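Uncharacterized protein (Thermotoga maritima, PDB 1VMJ) is of unknown function but belongs to the UPF0047 (YjbQ) family and has been put forward as a thiamin phosphate synthase. Local coordinates at residues I46-L52 with V115-R121; Y16-F22 with K142-I148. All blocks are in the same frame, centred on the assembly; numbering follows the deposited sequence.

Contact 1. Residues I46-L52 with V115-R121; sequences IKEGLLL and VIAITDR
Antiparallel strands 49-52 and 115-119 have axes 4.5 Å apart, at 146°. Gly49-Ile118 (Gly49 N to Ile118 O 3.0 Å, return bond 2.9 Å) and Leu51-Ile116 (N to O, 2.8 Å both ways) are hydrogen-bonded pairs. In the non-hydrogen-bonded pairs Leu50-Ala117 and Leu52-Val115, backbones bond outward: Leu50 to Ile149, Leu52 to Lys147, Ala117 to Asp124. Their side chains share one face (Leu52 CD1-Val115 CG2 4.0 Å); Leu51, Ile116 and Ile118 take the other, Leu51 CB (chi1 t) 4.0 Å from Ile118 CD1 (m,m). Phi turns positive at Asp120 and Arg121. Lys47 O takes Arg121 N (2.9 Å); Glu48 OE2 receives Asp120 N (2.9 Å) and, in a salt bridge, Lys47 NZ (2.6 Å). Water joins Ile46 O to Arg121 NE. Glu48 OE1 salt-bridges Lys147 of the second subunit, whose NZ also bonds Ile118 O and Thr119 OG1; Thr119 OG1 bonds Asp124. Lys47-Glu48 is a classic beta bulge opposite Glu151, just past strand 142-150, which flanks 49-52; Leu51 and Ile118 pack against Val41 of helix 34-44.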
loop_
_atom_site.group_PDB
_atom_site.type_symbol
_atom_site.label_atom_id
_atom_site.label_comp_id
_atom_site.label_asym_id
_atom_site.label_seq_id
_atom_site.Cartn_x
_atom_site.Cartn_y
_atom_site.Cartn_z
ATOM N N ILE A 46 15.039 19.136 4.434
ATOM C CA ILE A 46 13.643 19.398 4.137
ATOM C C ILE A 46 12.853 19.559 5.430
ATOM O O ILE A 46 12.943 18.726 6.323
ATOM C CB ILE A 46 13.067 18.290 3.239
ATOM C CG1 ILE A 46 13.723 18.398 1.857
ATOM C CG2 ILE A 46 11.518 18.359 3.155
ATOM C CD1 ILE A 46 13.545 17.203 0.956
ATOM N N LYS A 47 12.076 20.641 5.529
ATOM C CA LYS A 47 11.299 20.914 6.725
ATOM C C LYS A 47 9.905 20.301 6.639
ATOM O O LYS A 47 9.426 19.738 7.615
ATOM C CB LYS A 47 11.179 22.413 6.991
ATOM C CG LYS A 47 10.397 22.669 8.270
ATOM C CD LYS A 47 10.450 24.093 8.729
ATOM C CE LYS A 47 9.346 24.350 9.721
ATOM N NZ LYS A 47 8.062 24.262 9.017
ATOM N N GLU A 48 9.257 20.449 5.480
ATOM C CA GLU A 48 7.886 19.963 5.254
ATOM C C GLU A 48 7.851 19.243 3.922
ATOM O O GLU A 48 8.322 19.767 2.913
ATOM C CB GLU A 48 6.933 21.145 5.190
ATOM C CG GLU A 48 7.015 22.076 6.400
ATOM C CD GLU A 48 6.536 21.428 7.687
ATOM O OE1 GLU A 48 5.722 20.489 7.607
ATOM O OE2 GLU A 48 6.973 21.862 8.800
ATOM N N GLY A 49 7.305 18.037 3.906
ATOM C CA GLY A 49 7.309 17.288 2.672
ATOM C C GLY A 49 6.739 15.898 2.819
ATOM O O GLY A 49 6.037 15.611 3.779
ATOM N N LEU A 50 7.036 15.052 1.838
ATOM C CA LEU A 50 6.659 13.648 1.840
ATOM C C LEU A 50 7.894 12.838 1.537
ATOM O O LEU A 50 8.667 13.197 0.645
ATOM C CB LEU A 50 5.600 13.334 0.793
ATOM C CG LEU A 50 4.214 13.948 0.960
ATOM C CD1 LEU A 50 3.327 13.582 -0.219
ATOM C CD2 LEU A 50 3.581 13.463 2.231
ATOM N N LEU A 51 8.040 11.736 2.260
ATOM C CA LEU A 51 9.098 10.765 2.074
ATOM C C LEU A 51 8.481 9.466 1.562
ATOM O O LEU A 51 7.534 8.944 2.127
ATOM C CB LEU A 51 9.834 10.509 3.384
ATOM C CG LEU A 51 10.907 9.419 3.410
ATOM C CD1 LEU A 51 11.922 9.742 4.496
ATOM C CD2 LEU A 51 10.357 8.027 3.623
ATOM N N LEU A 52 9.037 8.947 0.483
ATOM C CA LEU A 52 8.753 7.619 -0.019
ATOM C C LEU A 52 9.935 6.735 0.315
ATOM O O LEU A 52 11.067 7.094 0.088
ATOM C CB LEU A 52 8.608 7.699 -1.531
ATOM C CG LEU A 52 8.587 6.389 -2.318
ATOM C CD1 LEU A 52 7.344 5.602 -2.033
ATOM C CD2 LEU A 52 8.728 6.588 -3.795
ATOM N N VAL A 115 4.808 5.726 2.592
ATOM C CA VAL A 115 4.909 7.148 2.374
ATOM C C VAL A 115 4.666 7.804 3.725
ATOM O O VAL A 115 3.689 7.488 4.408
ATOM C CB VAL A 115 3.894 7.649 1.334
ATOM C CG1 VAL A 115 4.016 9.154 1.163
ATOM C CG2 VAL A 115 4.112 6.925 0.005
ATOM N N ILE A 116 5.587 8.670 4.120
ATOM C CA ILE A 116 5.627 9.240 5.440
ATOM C C ILE A 116 5.699 10.750 5.361
ATOM O O ILE A 116 6.490 11.303 4.575
ATOM C CB ILE A 116 6.858 8.703 6.226
ATOM C CG1 ILE A 116 6.853 7.181 6.309
ATOM C CG2 ILE A 116 6.912 9.325 7.609
ATOM C CD1 ILE A 116 8.089 6.632 6.842
ATOM N N ALA A 117 4.871 11.420 6.142
ATOM C CA ALA A 117 4.906 12.881 6.181
ATOM C C ALA A 117 6.179 13.365 6.875
ATOM O O ALA A 117 6.599 12.782 7.892
ATOM C CB ALA A 117 3.698 13.398 6.941
ATOM N N ILE A 118 6.760 14.438 6.333
ATOM C CA ILE A 118 7.828 15.174 6.997
ATOM C C ILE A 118 7.232 16.469 7.497
ATOM O O ILE A 118 6.692 17.261 6.714
ATOM C CB ILE A 118 9.016 15.441 6.047
ATOM C CG1 ILE A 118 9.521 14.125 5.434
ATOM C CG2 ILE A 118 10.126 16.180 6.763
ATOM C CD1 ILE A 118 9.838 13.055 6.407
ATOM N N THR A 119 7.362 16.692 8.800
ATOM C CA THR A 119 6.808 17.849 9.464
ATOM C C THR A 119 7.861 18.389 10.411
ATOM O O THR A 119 8.421 17.647 11.200
ATOM C CB THR A 119 5.558 17.459 10.237
ATOM O OG1 THR A 119 4.574 16.975 9.314
ATOM C CG2 THR A 119 4.982 18.630 10.957
ATOM N N ASP A 120 8.144 19.677 10.320
ATOM C CA ASP A 120 9.171 20.309 11.152
ATOM C C ASP A 120 10.491 19.496 11.188
ATOM O O ASP A 120 11.055 19.213 12.254
ATOM C CB ASP A 120 8.623 20.540 12.559
ATOM C CG ASP A 120 9.422 21.580 13.326
ATOM O OD1 ASP A 120 10.174 22.361 12.699
ATOM O OD2 ASP A 120 9.305 21.601 14.565
ATOM N N ARG A 121 10.963 19.124 9.999
ATOM C CA ARG A 121 12.217 18.396 9.802
ATOM C C ARG A 121 12.257 16.950 10.313
ATOM O O ARG A 121 13.332 16.347 10.370
ATOM C CB ARG A 121 13.399 19.192 10.360
ATOM C CG ARG A 121 13.681 20.505 9.623
ATOM C CD ARG A 121 15.106 20.947 9.863
ATOM N NE ARG A 121 16.089 20.029 9.267
ATOM C CZ ARG A 121 17.352 19.900 9.694
ATOM N NH1 ARG A 121 17.831 20.640 10.708
ATOM N NH2 ARG A 121 18.156 19.030 9.095
HETATM O O HOH W 1 15.547 18.116 7.439
#

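Contact 2. Residues Y16-F22 with K142-I148. With SO4 (sulfate ion), chain E.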
loop_
_atom_site.group_PDB
_atom_site.type_symbol
_atom_site.label_atom_id
_atom_site.label_comp_id
_atom_site.label_asym_id
_atom_site.label_seq_id
_atom_site.Cartn_x
_atom_site.Cartn_y
_atom_site.Cartn_z
ATOM N N TYR A 16 15.559 14.882 -2.362
ATOM C CA TYR A 16 16.609 14.104 -1.769
ATOM C C TYR A 16 16.402 12.667 -2.157
ATOM O O TYR A 16 15.262 12.189 -2.166
ATOM C CB TYR A 16 16.558 14.264 -0.243
ATOM C CG TYR A 16 17.528 13.371 0.487
ATOM C CD1 TYR A 16 17.187 12.069 0.833
ATOM C CD2 TYR A 16 18.789 13.818 0.797
ATOM C CE1 TYR A 16 18.089 11.257 1.477
ATOM C CE2 TYR A 16 19.713 13.014 1.476
ATOM C CZ TYR A 16 19.335 11.726 1.815
ATOM O OH TYR A 16 20.189 10.885 2.468
ATOM N N ARG A 17 17.504 11.980 -2.441
ATOM C CA ARG A 17 17.479 10.573 -2.824
ATOM C C ARG A 17 18.617 9.808 -2.161
ATOM O O ARG A 17 19.752 10.291 -2.081
ATOM C CB ARG A 17 17.632 10.495 -4.330
ATOM C CG ARG A 17 17.611 9.124 -4.851
ATOM C CD ARG A 17 18.233 9.064 -6.211
ATOM N NE ARG A 17 17.978 7.770 -6.797
ATOM C CZ ARG A 17 18.799 6.733 -6.733
ATOM N NH1 ARG A 17 19.978 6.801 -6.123
ATOM N NH2 ARG A 17 18.433 5.600 -7.290
ATOM N N LYS A 18 18.336 8.604 -1.697
ATOM C CA LYS A 18 19.357 7.731 -1.168
ATOM C C LYS A 18 18.915 6.289 -1.384
ATOM O O LYS A 18 17.776 5.926 -1.075
ATOM C CB LYS A 18 19.526 7.992 0.337
ATOM C CG LYS A 18 20.685 7.229 1.013
ATOM C CD LYS A 18 22.023 7.886 0.691
ATOM C CE LYS A 18 23.207 6.985 0.965
ATOM N NZ LYS A 18 23.172 5.771 0.098
ATOM N N GLU A 19 19.830 5.452 -1.860
ATOM C CA GLU A 19 19.619 4.005 -1.841
ATOM C C GLU A 19 20.270 3.398 -0.606
ATOM O O GLU A 19 21.408 3.708 -0.264
ATOM C CB GLU A 19 20.190 3.304 -3.058
ATOM C CG GLU A 19 19.512 3.673 -4.341
ATOM C CD GLU A 19 20.120 2.946 -5.525
ATOM O OE1 GLU A 19 20.948 2.012 -5.320
ATOM O OE2 GLU A 19 19.812 3.330 -6.673
ATOM N N LEU A 20 19.524 2.551 0.063
ATOM C CA LEU A 20 20.006 1.803 1.212
ATOM C C LEU A 20 20.148 0.363 0.764
ATOM O O LEU A 20 19.220 -0.206 0.220
ATOM C CB LEU A 20 19.005 1.928 2.373
ATOM C CG LEU A 20 18.768 3.341 2.882
ATOM C CD1 LEU A 20 17.626 3.309 3.902
ATOM C CD2 LEU A 20 20.012 3.962 3.497
ATOM N N TRP A 21 21.301 -0.248 0.997
ATOM C CA TRP A 21 21.567 -1.602 0.514
ATOM C C TRP A 21 21.582 -2.601 1.644
ATOM O O TRP A 21 21.977 -2.262 2.758
ATOM C CB TRP A 21 22.879 -1.645 -0.238
ATOM C CG TRP A 21 22.900 -0.932 -1.593
ATOM C CD1 TRP A 21 21.975 -0.061 -2.096
ATOM C CD2 TRP A 21 23.915 -1.067 -2.595
ATOM N NE1 TRP A 21 22.364 0.354 -3.350
ATOM C CE2 TRP A 21 23.534 -0.262 -3.683
ATOM C CE3 TRP A 21 25.089 -1.826 -2.698
ATOM C CZ2 TRP A 21 24.301 -0.142 -4.823
ATOM C CZ3 TRP A 21 25.846 -1.702 -3.838
ATOM C CH2 TRP A 21 25.437 -0.883 -4.897
ATOM N N PHE A 22 21.134 -3.811 1.337
ATOM C CA PHE A 22 21.058 -4.911 2.305
ATOM C C PHE A 22 21.580 -6.176 1.654
ATOM O O PHE A 22 21.496 -6.363 0.450
ATOM C CB PHE A 22 19.616 -5.096 2.802
ATOM C CG PHE A 22 19.056 -3.859 3.377
ATOM C CD1 PHE A 22 19.295 -3.531 4.700
ATOM C CD2 PHE A 22 18.403 -2.938 2.563
ATOM C CE1 PHE A 22 18.841 -2.346 5.225
ATOM C CE2 PHE A 22 17.944 -1.761 3.080
ATOM C CZ PHE A 22 18.153 -1.458 4.400
ATOM N N LYS A 142 20.507 -6.224 -2.192
ATOM C CA LYS A 142 19.227 -5.683 -2.582
ATOM C C LYS A 142 19.073 -4.299 -2.013
ATOM O O LYS A 142 19.791 -3.883 -1.098
ATOM C CB LYS A 142 18.109 -6.618 -2.131
ATOM C CG LYS A 142 18.223 -7.944 -2.876
ATOM C CD LYS A 142 17.285 -8.999 -2.384
ATOM C CE LYS A 142 15.864 -8.789 -2.892
ATOM N NZ LYS A 142 15.015 -9.936 -2.368
ATOM N N ARG A 143 18.139 -3.559 -2.590
ATOM C CA ARG A 143 18.097 -2.131 -2.399
ATOM C C ARG A 143 16.734 -1.633 -2.002
ATOM O O ARG A 143 15.719 -2.145 -2.448
ATOM C CB ARG A 143 18.519 -1.426 -3.674
ATOM C CG ARG A 143 19.763 -1.965 -4.291
ATOM C CD ARG A 143 20.050 -1.229 -5.543
ATOM N NE ARG A 143 21.117 -1.881 -6.288
ATOM C CZ ARG A 143 21.911 -1.247 -7.130
ATOM N NH1 ARG A 143 21.791 0.073 -7.311
ATOM N NH2 ARG A 143 22.828 -1.936 -7.794
ATOM N N VAL A 144 16.770 -0.592 -1.175
ATOM C CA VAL A 144 15.634 0.226 -0.803
ATOM C C VAL A 144 15.911 1.649 -1.243
ATOM O O VAL A 144 17.032 2.143 -1.109
ATOM C CB VAL A 144 15.450 0.186 0.731
ATOM C CG1 VAL A 144 14.557 1.276 1.244
ATOM C CG2 VAL A 144 14.921 -1.178 1.148
ATOM N N LEU A 145 14.895 2.294 -1.778
ATOM C CA LEU A 145 14.992 3.680 -2.204
ATOM C C LEU A 145 14.314 4.581 -1.200
ATOM O O LEU A 145 13.217 4.273 -0.741
ATOM C CB LEU A 145 14.371 3.884 -3.595
ATOM C CG LEU A 145 14.541 5.279 -4.198
ATOM C CD1 LEU A 145 16.000 5.603 -4.493
ATOM C CD2 LEU A 145 13.691 5.407 -5.464
ATOM N N VAL A 146 14.976 5.686 -0.850
ATOM C CA VAL A 146 14.383 6.773 -0.089
ATOM C C VAL A 146 14.378 7.988 -0.998
ATOM O O VAL A 146 15.413 8.353 -1.558
ATOM C CB VAL A 146 15.201 7.119 1.175
ATOM C CG1 VAL A 146 14.574 8.270 1.922
ATOM C CG2 VAL A 146 15.319 5.918 2.074
ATOM N N LYS A 147 13.198 8.577 -1.148
ATOM C CA LYS A 147 13.016 9.782 -1.903
ATOM C C LYS A 147 12.168 10.760 -1.110
ATOM O O LYS A 147 11.126 10.399 -0.605
ATOM C CB LYS A 147 12.333 9.462 -3.245
ATOM C CG LYS A 147 12.187 10.669 -4.219
ATOM C CD LYS A 147 13.459 11.006 -4.926
ATOM C CE LYS A 147 13.222 12.083 -5.991
ATOM N NZ LYS A 147 14.461 12.309 -6.837
ATOM N N ILE A 148 12.666 11.988 -0.961
ATOM C CA ILE A 148 11.969 13.027 -0.217
ATOM C C ILE A 148 11.800 14.239 -1.074
ATOM O O ILE A 148 12.727 14.643 -1.757
ATOM C CB ILE A 148 12.719 13.435 1.067
ATOM C CG1 ILE A 148 13.242 12.186 1.793
ATOM C CG2 ILE A 148 11.783 14.238 1.961
ATOM C CD1 ILE A 148 14.106 12.497 3.004
HETATM S S SO4 E . 23.799 7.253 -2.867
HETATM O O1 SO4 E . 23.250 8.606 -2.875
HETATM O O2 SO4 E . 24.239 6.897 -4.216
HETATM O O3 SO4 E . 22.711 6.334 -2.458
HETATM O O4 SO4 E . 24.966 7.220 -1.963
#
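Tyr16 opens the pairing with Ile148: Tyr16 N to Ile148 O and Ile148 N to Tyr16 O are both 2.9 Å, and the Tyr16 hydroxyl bonds Glu43 of helix 34-44. Arg17 lies on the other face, its guanidinium over Leu145 CD1, its NH2 in a salt bridge with Glu19 OE2 (2.7 Å), its NE salt-bridged to Asp124 of the third subunit. Lys18 N bonds Val146 O (2.9 Å) and Val146 N Lys18 O (2.8 Å); Lys18 NZ curls back to Glu19 O (2.7 Å) and to O3 of a sulfate, probably from the crystallisation liquor. This is regular antiparallel sheet, joining strand 14-22, outermost within this chain, to the last strand, 142-150. Glu19 OE1 completes a salt-bridge network with Arg143 NH1 (2.9 Å) and accepts Trp21 NE1 (2.9 Å). Leu20 N to Val144 O and Val144 N to Leu20 O are 2.8 Å each. Trp21 lays its indole against Arg143, whose CG makes a CH-pi contact. Phe22 N reaches Lys142 O (2.8 Å); Phe22 CE2 touches Val144 CG2 (3.6 Å).

Both contacts belong to one antiparallel sheet, with strands 49-55 and 142-150 as neighbours: Leu52 N lies 2.8 Å from Lys147 O, a probable hydrogen bond, and Leu51 CD1 3.8 Å from Ile148 CD1. Along the chain contact 1 is nested inside the loop closed by contact 2. Contact 1 pairs inner strands and is mostly buried and aliphatic, its charges gathered at the turn end. Contact 2 takes in strand 14-22, outermost within this chain, and is two-faced, with a mostly apolar side, partly against helix 34-44, and a charged, partly exposed side. Polar groups on that side also join the trimer: Arg17 to Asp124 and Lys147 to Glu48, both of the third subunit.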